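Local atomic coordinates of 336aa long hypothetical dTDP-glucose 4,6-dehydratase (Pyrococcus horikoshii, PDB entry 2HUN), a protein that binds NAD in a Rossmann-fold domain and probably acts as a dTDP-glucose 4,6-dehydratase. Residues S3-V8 with D29-N34; F19-L24 with K48-D53. All blocks are in the same frame, centred on the assembly; numbering follows the deposited sequence.

Interaction 1: residues S3-V8 with D29-N34; sequences SMKLLV and DWEVIN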
ATOM      1  N   SER A   3      22.586 -26.189  -1.590  1.00 49.28           N
ATOM      2  CA  SER A   3      22.659 -25.596  -0.226  1.00 48.72           C
ATOM      3  C   SER A   3      22.185 -24.148  -0.213  1.00 47.86           C
ATOM      4  O   SER A   3      22.648 -23.319  -1.000  1.00 49.04           O
ATOM      5  CB  SER A   3      24.091 -25.663   0.311  1.00 49.83           C
ATOM      6  OG  SER A   3      24.248 -24.812   1.435  1.00 53.30           O
ATOM      7  N   MET A   4      21.267 -23.851   0.698  1.00 45.37           N
ATOM      8  CA  MET A   4      20.715 -22.514   0.834  1.00 41.37           C
ATOM      9  C   MET A   4      20.198 -22.326   2.260  1.00 39.45           C
ATOM     10  O   MET A   4      19.503 -23.196   2.782  1.00 39.87           O
ATOM     11  CB  MET A   4      19.579 -22.340  -0.181  1.00 41.48           C
ATOM     12  CG  MET A   4      18.866 -20.998  -0.153  1.00 40.34           C
ATOM     13  SD  MET A   4      17.693 -20.842  -1.542  1.00 41.95           S
ATOM     14  CE  MET A   4      17.735 -19.061  -1.823  1.00 38.20           C
ATOM     15  N   LYS A   5      20.567 -21.216   2.897  1.00 36.87           N
ATOM     16  CA  LYS A   5      20.100 -20.919   4.254  1.00 35.21           C
ATOM     17  C   LYS A   5      18.902 -19.982   4.128  1.00 33.62           C
ATOM     18  O   LYS A   5      19.005 -18.923   3.510  1.00 33.05           O
ATOM     19  CB  LYS A   5      21.175 -20.204   5.078  1.00 36.93           C
ATOM     20  CG  LYS A   5      22.525 -20.889   5.141  1.00 39.59           C
ATOM     21  CD  LYS A   5      23.444 -20.135   6.096  1.00 41.49           C
ATOM     22  CE  LYS A   5      24.902 -20.322   5.719  1.00 42.08           C
ATOM     23  NZ  LYS A   5      25.258 -21.757   5.597  1.00 42.33           N
ATOM     24  N   LEU A   6      17.776 -20.356   4.723  1.00 31.23           N
ATOM     25  CA  LEU A   6      16.585 -19.522   4.646  1.00 29.09           C
ATOM     26  C   LEU A   6      16.129 -18.982   5.984  1.00 27.90           C
ATOM     27  O   LEU A   6      16.214 -19.661   7.005  1.00 28.24           O
ATOM     28  CB  LEU A   6      15.409 -20.302   4.051  1.00 27.42           C
ATOM     29  CG  LEU A   6      15.515 -20.929   2.662  1.00 28.58           C
ATOM     30  CD1 LEU A   6      14.211 -21.670   2.356  1.00 29.52           C
ATOM     31  CD2 LEU A   6      15.788 -19.857   1.617  1.00 27.71           C
ATOM     32  N   LEU A   7      15.644 -17.747   5.960  1.00 26.34           N
ATOM     33  CA  LEU A   7      15.076 -17.124   7.140  1.00 25.14           C
ATOM     34  C   LEU A   7      13.584 -17.156   6.837  1.00 25.38           C
ATOM     35  O   LEU A   7      13.145 -16.561   5.854  1.00 25.53           O
ATOM     36  CB  LEU A   7      15.517 -15.666   7.282  1.00 24.56           C
ATOM     37  CG  LEU A   7      14.780 -14.942   8.415  1.00 26.36           C
ATOM     38  CD1 LEU A   7      15.216 -15.526   9.765  1.00 26.57           C
ATOM     39  CD2 LEU A   7      15.067 -13.446   8.357  1.00 26.66           C
ATOM     40  N   VAL A   8      12.816 -17.876   7.644  1.00 25.36           N
ATOM     41  CA  VAL A   8      11.374 -17.952   7.447  1.00 25.50           C
ATOM     42  C   VAL A   8      10.682 -17.208   8.583  1.00 26.40           C
ATOM     43  O   VAL A   8      10.774 -17.626   9.738  1.00 26.15           O
ATOM     44  CB  VAL A   8      10.869 -19.419   7.447  1.00 25.99           C
ATOM     45  CG1 VAL A   8       9.345 -19.442   7.357  1.00 22.14           C
ATOM     46  CG2 VAL A   8      11.487 -20.200   6.276  1.00 22.22           C
ATOM     47  N   ASP A  29      20.283 -30.497   2.273  1.00 38.89           N
ATOM     48  CA  ASP A  29      21.350 -29.574   2.656  1.00 39.81           C
ATOM     49  C   ASP A  29      20.950 -28.144   2.981  1.00 39.38           C
ATOM     50  O   ASP A  29      21.806 -27.310   3.286  1.00 40.86           O
ATOM     51  CB  ASP A  29      22.433 -29.557   1.577  1.00 42.24           C
ATOM     52  CG  ASP A  29      23.257 -30.828   1.567  1.00 45.19           C
ATOM     53  OD1 ASP A  29      23.791 -31.194   2.635  1.00 46.44           O
ATOM     54  OD2 ASP A  29      23.374 -31.462   0.501  1.00 49.25           O
ATOM     55  N   TRP A  30      19.658 -27.852   2.924  1.00 37.23           N
ATOM     56  CA  TRP A  30      19.190 -26.509   3.234  1.00 35.05           C
ATOM     57  C   TRP A  30      19.060 -26.337   4.741  1.00 32.94           C
ATOM     58  O   TRP A  30      18.967 -27.314   5.481  1.00 33.02           O
ATOM     59  CB  TRP A  30      17.838 -26.253   2.571  1.00 33.31           C
ATOM     60  CG  TRP A  30      17.904 -25.987   1.099  1.00 34.02           C
ATOM     61  CD1 TRP A  30      18.786 -26.522   0.199  1.00 32.90           C
ATOM     62  CD2 TRP A  30      16.991 -25.187   0.338  1.00 34.70           C
ATOM     63  NE1 TRP A  30      18.473 -26.108  -1.075  1.00 33.98           N
ATOM     64  CE2 TRP A  30      17.376 -25.289  -1.018  1.00 34.66           C
ATOM     65  CE3 TRP A  30      15.883 -24.398   0.672  1.00 34.13           C
ATOM     66  CZ2 TRP A  30      16.688 -24.629  -2.045  1.00 34.35           C
ATOM     67  CZ3 TRP A  30      15.197 -23.742  -0.351  1.00 35.25           C
ATOM     68  CH2 TRP A  30      15.605 -23.864  -1.694  1.00 33.03           C
ATOM     69  N   GLU A  31      19.059 -25.087   5.188  1.00 31.83           N
ATOM     70  CA  GLU A  31      18.927 -24.777   6.604  1.00 32.46           C
ATOM     71  C   GLU A  31      17.852 -23.717   6.808  1.00 31.13           C
ATOM     72  O   GLU A  31      17.654 -22.844   5.963  1.00 29.58           O
ATOM     73  CB  GLU A  31      20.251 -24.268   7.166  1.00 34.42           C
ATOM     74  CG  GLU A  31      21.345 -25.314   7.236  1.00 40.33           C
ATOM     75  CD  GLU A  31      22.646 -24.737   7.755  1.00 43.65           C
ATOM     76  OE1 GLU A  31      22.634 -24.134   8.848  1.00 45.56           O
ATOM     77  OE2 GLU A  31      23.680 -24.880   7.069  1.00 48.45           O
ATOM     78  N   VAL A  32      17.168 -23.789   7.941  1.00 29.18           N
ATOM     79  CA  VAL A  32      16.115 -22.841   8.237  1.00 27.05           C
ATOM     80  C   VAL A  32      16.218 -22.190   9.610  1.00 28.28           C
ATOM     81  O   VAL A  32      16.477 -22.849  10.616  1.00 29.34           O
ATOM     82  CB  VAL A  32      14.735 -23.516   8.143  1.00 26.67           C
ATOM     83  CG1 VAL A  32      13.669 -22.597   8.727  1.00 25.23           C
ATOM     84  CG2 VAL A  32      14.417 -23.857   6.689  1.00 23.95           C
ATOM     85  N   ILE A  33      16.029 -20.880   9.632  1.00 26.40           N
ATOM     86  CA  ILE A  33      16.007 -20.129  10.867  1.00 26.34           C
ATOM     87  C   ILE A  33      14.599 -19.570  10.865  1.00 27.05           C
ATOM     88  O   ILE A  33      14.230 -18.825   9.958  1.00 26.85           O
ATOM     89  CB  ILE A  33      16.981 -18.950  10.875  1.00 25.91           C
ATOM     90  CG1 ILE A  33      18.424 -19.451  10.859  1.00 24.91           C
ATOM     91  CG2 ILE A  33      16.716 -18.092  12.102  1.00 25.39           C
ATOM     92  CD1 ILE A  33      19.446 -18.337  10.737  1.00 27.28           C
ATOM     93  N   ASN A  34      13.815 -19.945  11.865  1.00 27.45           N
ATOM     94  CA  ASN A  34      12.440 -19.494  11.980  1.00 28.88           C
ATOM     95  C   ASN A  34      12.306 -18.408  13.034  1.00 29.52           C
ATOM     96  O   ASN A  34      12.569 -18.640  14.212  1.00 30.59           O
ATOM     97  CB  ASN A  34      11.538 -20.701  12.315  1.00 28.59           C
ATOM     98  CG  ASN A  34      10.147 -20.297  12.769  1.00 29.09           C
ATOM     99  OD1 ASN A  34       9.685 -19.197  12.491  1.00 27.93           O
ATOM    100  ND2 ASN A  34       9.461 -21.208  13.459  1.00 27.28           N
TER

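Interaction 2: residues F19-L24 with K48-D53; sequences FIRYIL and KDLEDD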
ATOM      1  N   PHE A  19       5.463 -24.909   5.281  1.00 24.62           N
ATOM      2  CA  PHE A  19       6.570 -24.557   4.398  1.00 25.47           C
ATOM      3  C   PHE A  19       7.880 -25.138   4.925  1.00 25.50           C
ATOM      4  O   PHE A  19       8.602 -25.828   4.203  1.00 24.00           O
ATOM      5  CB  PHE A  19       6.702 -23.034   4.283  1.00 24.42           C
ATOM      6  CG  PHE A  19       7.795 -22.585   3.344  1.00 25.83           C
ATOM      7  CD1 PHE A  19       7.639 -22.695   1.961  1.00 24.15           C
ATOM      8  CD2 PHE A  19       8.990 -22.078   3.843  1.00 26.11           C
ATOM      9  CE1 PHE A  19       8.654 -22.305   1.096  1.00 23.99           C
ATOM     10  CE2 PHE A  19      10.014 -21.685   2.985  1.00 25.36           C
ATOM     11  CZ  PHE A  19       9.845 -21.799   1.607  1.00 25.14           C
ATOM     12  N   ILE A  20       8.180 -24.855   6.190  1.00 25.40           N
ATOM     13  CA  ILE A  20       9.403 -25.344   6.812  1.00 26.52           C
ATOM     14  C   ILE A  20       9.550 -26.870   6.750  1.00 26.95           C
ATOM     15  O   ILE A  20      10.608 -27.372   6.387  1.00 29.28           O
ATOM     16  CB  ILE A  20       9.499 -24.874   8.282  1.00 26.24           C
ATOM     17  CG1 ILE A  20       9.664 -23.350   8.308  1.00 21.99           C
ATOM     18  CG2 ILE A  20      10.657 -25.585   8.989  1.00 23.27           C
ATOM     19  CD1 ILE A  20       9.700 -22.722   9.700  1.00 22.83           C
ATOM     20  N   ARG A  21       8.498 -27.606   7.095  1.00 27.70           N
ATOM     21  CA  ARG A  21       8.566 -29.067   7.051  1.00 29.58           C
ATOM     22  C   ARG A  21       8.852 -29.528   5.616  1.00 30.87           C
ATOM     23  O   ARG A  21       9.707 -30.387   5.374  1.00 29.38           O
ATOM     24  CB  ARG A  21       7.246 -29.678   7.541  1.00 31.39           C
ATOM     25  CG  ARG A  21       7.303 -31.191   7.769  1.00 36.46           C
ATOM     26  CD  ARG A  21       6.040 -31.694   8.468  1.00 39.02           C
ATOM     27  NE  ARG A  21       5.800 -31.022   9.747  1.00 38.82           N
ATOM     28  CZ  ARG A  21       6.336 -31.396  10.910  1.00 41.99           C
ATOM     29  NH1 ARG A  21       7.148 -32.445  10.971  1.00 41.87           N
ATOM     30  NH2 ARG A  21       6.059 -30.718  12.019  1.00 41.06           N
ATOM     31  N   TYR A  22       8.129 -28.944   4.668  1.00 29.43           N
ATOM     32  CA  TYR A  22       8.301 -29.274   3.256  1.00 30.20           C
ATOM     33  C   TYR A  22       9.740 -28.985   2.804  1.00 30.21           C
ATOM     34  O   TYR A  22      10.416 -29.841   2.235  1.00 29.69           O
ATOM     35  CB  TYR A  22       7.326 -28.445   2.417  1.00 28.52           C
ATOM     36  CG  TYR A  22       7.486 -28.621   0.928  1.00 29.34           C
ATOM     37  CD1 TYR A  22       6.810 -29.634   0.253  1.00 27.90           C
ATOM     38  CD2 TYR A  22       8.310 -27.765   0.189  1.00 28.63           C
ATOM     39  CE1 TYR A  22       6.948 -29.792  -1.132  1.00 29.04           C
ATOM     40  CE2 TYR A  22       8.455 -27.914  -1.188  1.00 28.36           C
ATOM     41  CZ  TYR A  22       7.771 -28.928  -1.840  1.00 29.25           C
ATOM     42  OH  TYR A  22       7.910 -29.082  -3.199  1.00 32.90           O
ATOM     43  N   ILE A  23      10.199 -27.767   3.058  1.00 31.94           N
ATOM     44  CA  ILE A  23      11.543 -27.363   2.667  1.00 34.33           C
ATOM     45  C   ILE A  23      12.653 -28.266   3.207  1.00 35.08           C
ATOM     46  O   ILE A  23      13.521 -28.703   2.451  1.00 36.34           O
ATOM     47  CB  ILE A  23      11.812 -25.896   3.086  1.00 35.06           C
ATOM     48  CG1 ILE A  23      11.261 -24.955   2.010  1.00 36.92           C
ATOM     49  CG2 ILE A  23      13.294 -25.667   3.339  1.00 37.42           C
ATOM     50  CD1 ILE A  23      11.689 -25.314   0.586  1.00 35.04           C
ATOM     51  N   LEU A  24      12.630 -28.545   4.507  1.00 35.25           N
ATOM     52  CA  LEU A  24      13.655 -29.397   5.105  1.00 35.85           C
ATOM     53  C   LEU A  24      13.560 -30.830   4.599  1.00 36.86           C
ATOM     54  O   LEU A  24      14.558 -31.544   4.537  1.00 37.73           O
ATOM     55  CB  LEU A  24      13.546 -29.374   6.634  1.00 33.35           C
ATOM     56  CG  LEU A  24      13.894 -28.032   7.281  1.00 33.65           C
ATOM     57  CD1 LEU A  24      13.669 -28.097   8.783  1.00 33.43           C
ATOM     58  CD2 LEU A  24      15.339 -27.682   6.967  1.00 32.92           C
ATOM     59  N   LYS A  48       7.343 -29.141  16.734  1.00 39.76           N
ATOM     60  CA  LYS A  48       8.076 -29.764  17.829  1.00 42.56           C
ATOM     61  C   LYS A  48       8.975 -30.927  17.431  1.00 43.78           C
ATOM     62  O   LYS A  48      10.030 -31.116  18.029  1.00 45.10           O
ATOM     63  CB  LYS A  48       7.128 -30.196  18.952  1.00 43.65           C
ATOM     64  CG  LYS A  48       6.275 -31.415  18.677  1.00 45.27           C
ATOM     65  CD  LYS A  48       5.493 -31.759  19.939  1.00 47.85           C
ATOM     66  CE  LYS A  48       4.645 -33.010  19.780  1.00 48.64           C
ATOM     67  NZ  LYS A  48       3.858 -33.270  21.019  1.00 49.37           N
ATOM     68  N   ASP A  49       8.591 -31.694  16.417  1.00 45.05           N
ATOM     69  CA  ASP A  49       9.419 -32.823  16.010  1.00 47.88           C
ATOM     70  C   ASP A  49      10.632 -32.431  15.167  1.00 48.71           C
ATOM     71  O   ASP A  49      11.466 -33.279  14.845  1.00 49.21           O
ATOM     72  CB  ASP A  49       8.580 -33.864  15.262  1.00 49.76           C
ATOM     73  CG  ASP A  49       7.939 -33.308  14.019  1.00 50.51           C
ATOM     74  OD1 ASP A  49       7.080 -32.410  14.146  1.00 52.29           O
ATOM     75  OD2 ASP A  49       8.292 -33.771  12.915  1.00 52.57           O
ATOM     76  N   LEU A  50      10.734 -31.154  14.809  1.00 48.85           N
ATOM     77  CA  LEU A  50      11.872 -30.673  14.029  1.00 48.64           C
ATOM     78  C   LEU A  50      12.738 -29.782  14.908  1.00 48.60           C
ATOM     79  O   LEU A  50      13.873 -29.464  14.557  1.00 47.87           O
ATOM     80  CB  LEU A  50      11.407 -29.870  12.807  1.00 49.26           C
ATOM     81  CG  LEU A  50      10.678 -30.607  11.681  1.00 50.65           C
ATOM     82  CD1 LEU A  50      10.406 -29.639  10.534  1.00 50.00           C
ATOM     83  CD2 LEU A  50      11.524 -31.775  11.195  1.00 50.84           C
ATOM     84  N   GLU A  51      12.190 -29.395  16.057  1.00 49.01           N
ATOM     85  CA  GLU A  51      12.884 -28.523  17.001  1.00 50.82           C
ATOM     86  C   GLU A  51      14.379 -28.750  17.082  1.00 50.35           C
ATOM     87  O   GLU A  51      15.163 -27.806  16.984  1.00 50.59           O
ATOM     88  CB  GLU A  51      12.322 -28.682  18.412  1.00 52.24           C
ATOM     89  CG  GLU A  51      10.877 -28.290  18.579  1.00 55.91           C
ATOM     90  CD  GLU A  51      10.478 -28.232  20.035  1.00 57.06           C
ATOM     91  OE1 GLU A  51      10.809 -29.181  20.775  1.00 59.95           O
ATOM     92  OE2 GLU A  51       9.835 -27.243  20.439  1.00 58.09           O
ATOM     93  N   ASP A  52      14.774 -30.005  17.270  1.00 50.35           N
ATOM     94  CA  ASP A  52      16.185 -30.326  17.411  1.00 49.81           C
ATOM     95  C   ASP A  52      16.937 -30.799  16.172  1.00 47.88           C
ATOM     96  O   ASP A  52      18.089 -31.223  16.272  1.00 48.23           O
ATOM     97  CB  ASP A  52      16.364 -31.328  18.549  1.00 52.58           C
ATOM     98  CG  ASP A  52      15.922 -30.761  19.885  1.00 54.87           C
ATOM     99  OD1 ASP A  52      16.376 -29.649  20.232  1.00 55.76           O
ATOM    100  OD2 ASP A  52      15.125 -31.420  20.585  1.00 56.87           O
ATOM    101  N   ASP A  53      16.301 -30.740  15.006  1.00 44.00           N
ATOM    102  CA  ASP A  53      16.997 -31.130  13.788  1.00 41.15           C
ATOM    103  C   ASP A  53      18.105 -30.083  13.684  1.00 38.99           C
ATOM    104  O   ASP A  53      17.855 -28.900  13.881  1.00 38.16           O
ATOM    105  CB  ASP A  53      16.062 -31.040  12.579  1.00 40.05           C
ATOM    106  CG  ASP A  53      16.727 -31.487  11.295  1.00 40.54           C
ATOM    107  OD1 ASP A  53      17.788 -30.929  10.942  1.00 39.87           O
ATOM    108  OD2 ASP A  53      16.187 -32.398  10.635  1.00 41.60           O
TER

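Interaction 1: residues S3-V8 with D29-N34
Met-4 lies alongside the indole of Trp-30, the two side chains side by side and pointing the same way. Its CG is anti to the backbone N (chi1 179°), and beyond CG the chain stays extended. CB starts over the indole face, 3.9 Å from the centroid of the five-membered ring of Trp-30 and only 14° off its normal, a CH-pi contact. Further out, SD of Met-4 sits over the six-membered ring, 3.7 Å from Trp-30 CH2, which makes the pair a Met-aromatic contact as well. Leu-6 approaches the same indole at its edge, with CD1 3.5 Å from Trp-30 CZ3. His-27 stacks on Trp-30, and Leu-231 and Leu-232 of helix 220-233 also pack against it, so the indole is buried although it precedes the strand.

Beyond Trp-30 the backbones pair in parallel, Lys-5 opposite Glu-31 through Val-8 opposite Asn-34. The amide of Leu-6 donates to the carbonyl of Glu-31 (N to O 2.8 Å), and Leu-6 O in turn accepts from Ile-33 N at 2.9 Å; Glu-31 N to Met-4 O and Val-8 N to Ile-33 O complete the ladder. On the face carrying Lys-5 and Leu-7, Leu-7 CD1 meets Ile-33 CG2 at 3.8 Å, while NZ of Lys-5 forms a long salt bridge with Glu-31 OE2. On the other face Val-8 CG2 touches Val-32 CG1; Phe-19 of helix 14-26 packs on Val-8 and Leu-24 on Val-32. Strands 5-9 and 31-36, with the helix linking them, form the first beta-alpha-beta unit of the Rossmann fold, and the second strand runs on to Asp-36, which binds NAD.

Interaction 2: residues F19-L24 with K48-D53
Arg-21 NH2 donates to Asp-49 OD1 at 2.9 Å and also to the carbonyl oxygen of Asn-46, so this nitrogen grips the loop at two points. Through it helix 14-26 of the Rossmann domain holds the loop between strands 31-36 and 56-60. The bond from NH1 of Arg-21 to OD2 of Asp-49, at 2.6 Å, is the shorter arm of an end-on, bidentate salt bridge. Each oxygen offers its syn lone pair, and the guanidinium and carboxylate planes are only 9° apart, so the carboxylate meets the guanidinium edge nearly in one plane. Arg-21 gets there through a bend at chi3 (-57°), which places NE. An alanine in place of Arg-21 would probably leave the Asp-49 carboxylate and the Asn-46 carbonyl without these partners, and the loop less firmly tied to the helix.

Next to the salt bridge, Leu-50 points toward the helix, and its CD1 lies over one face of the guanidinium. A type I turn from Leu-50 to Asp-53 carries the chain onward, closed by Asp-53 N bonding to Leu-50 O. On the helix, Leu-50 CD1 meets CG2 of Ile-20, Arg-21 CA and, 4.0 Å away, Leu-24 CD1.

In the fold
Both contacts belong to the beginning of the NAD-binding Rossmann domain, their centres about 10 Å apart. Their segments alternate along the chain: strand 5-9, helix 14-26, strand 31-36, then the loop that leads to strand 56-60. Interaction 1 joins the two parallel strands of the first beta-alpha-beta unit, and interaction 2 ties the helix of that unit to the following loop. The helix lies between the strands and the loop, as Phe-19, Ile-20, Ile-23 and Leu-24 pack against Val-8, Trp-30, Val-32 and Asn-34, while Arg-21 reaches the loop. Together they link sheet, helix and loop beside the cofactor, with the side chain of Asn-34 about 7 Å from the bound NAD at the nearest atoms.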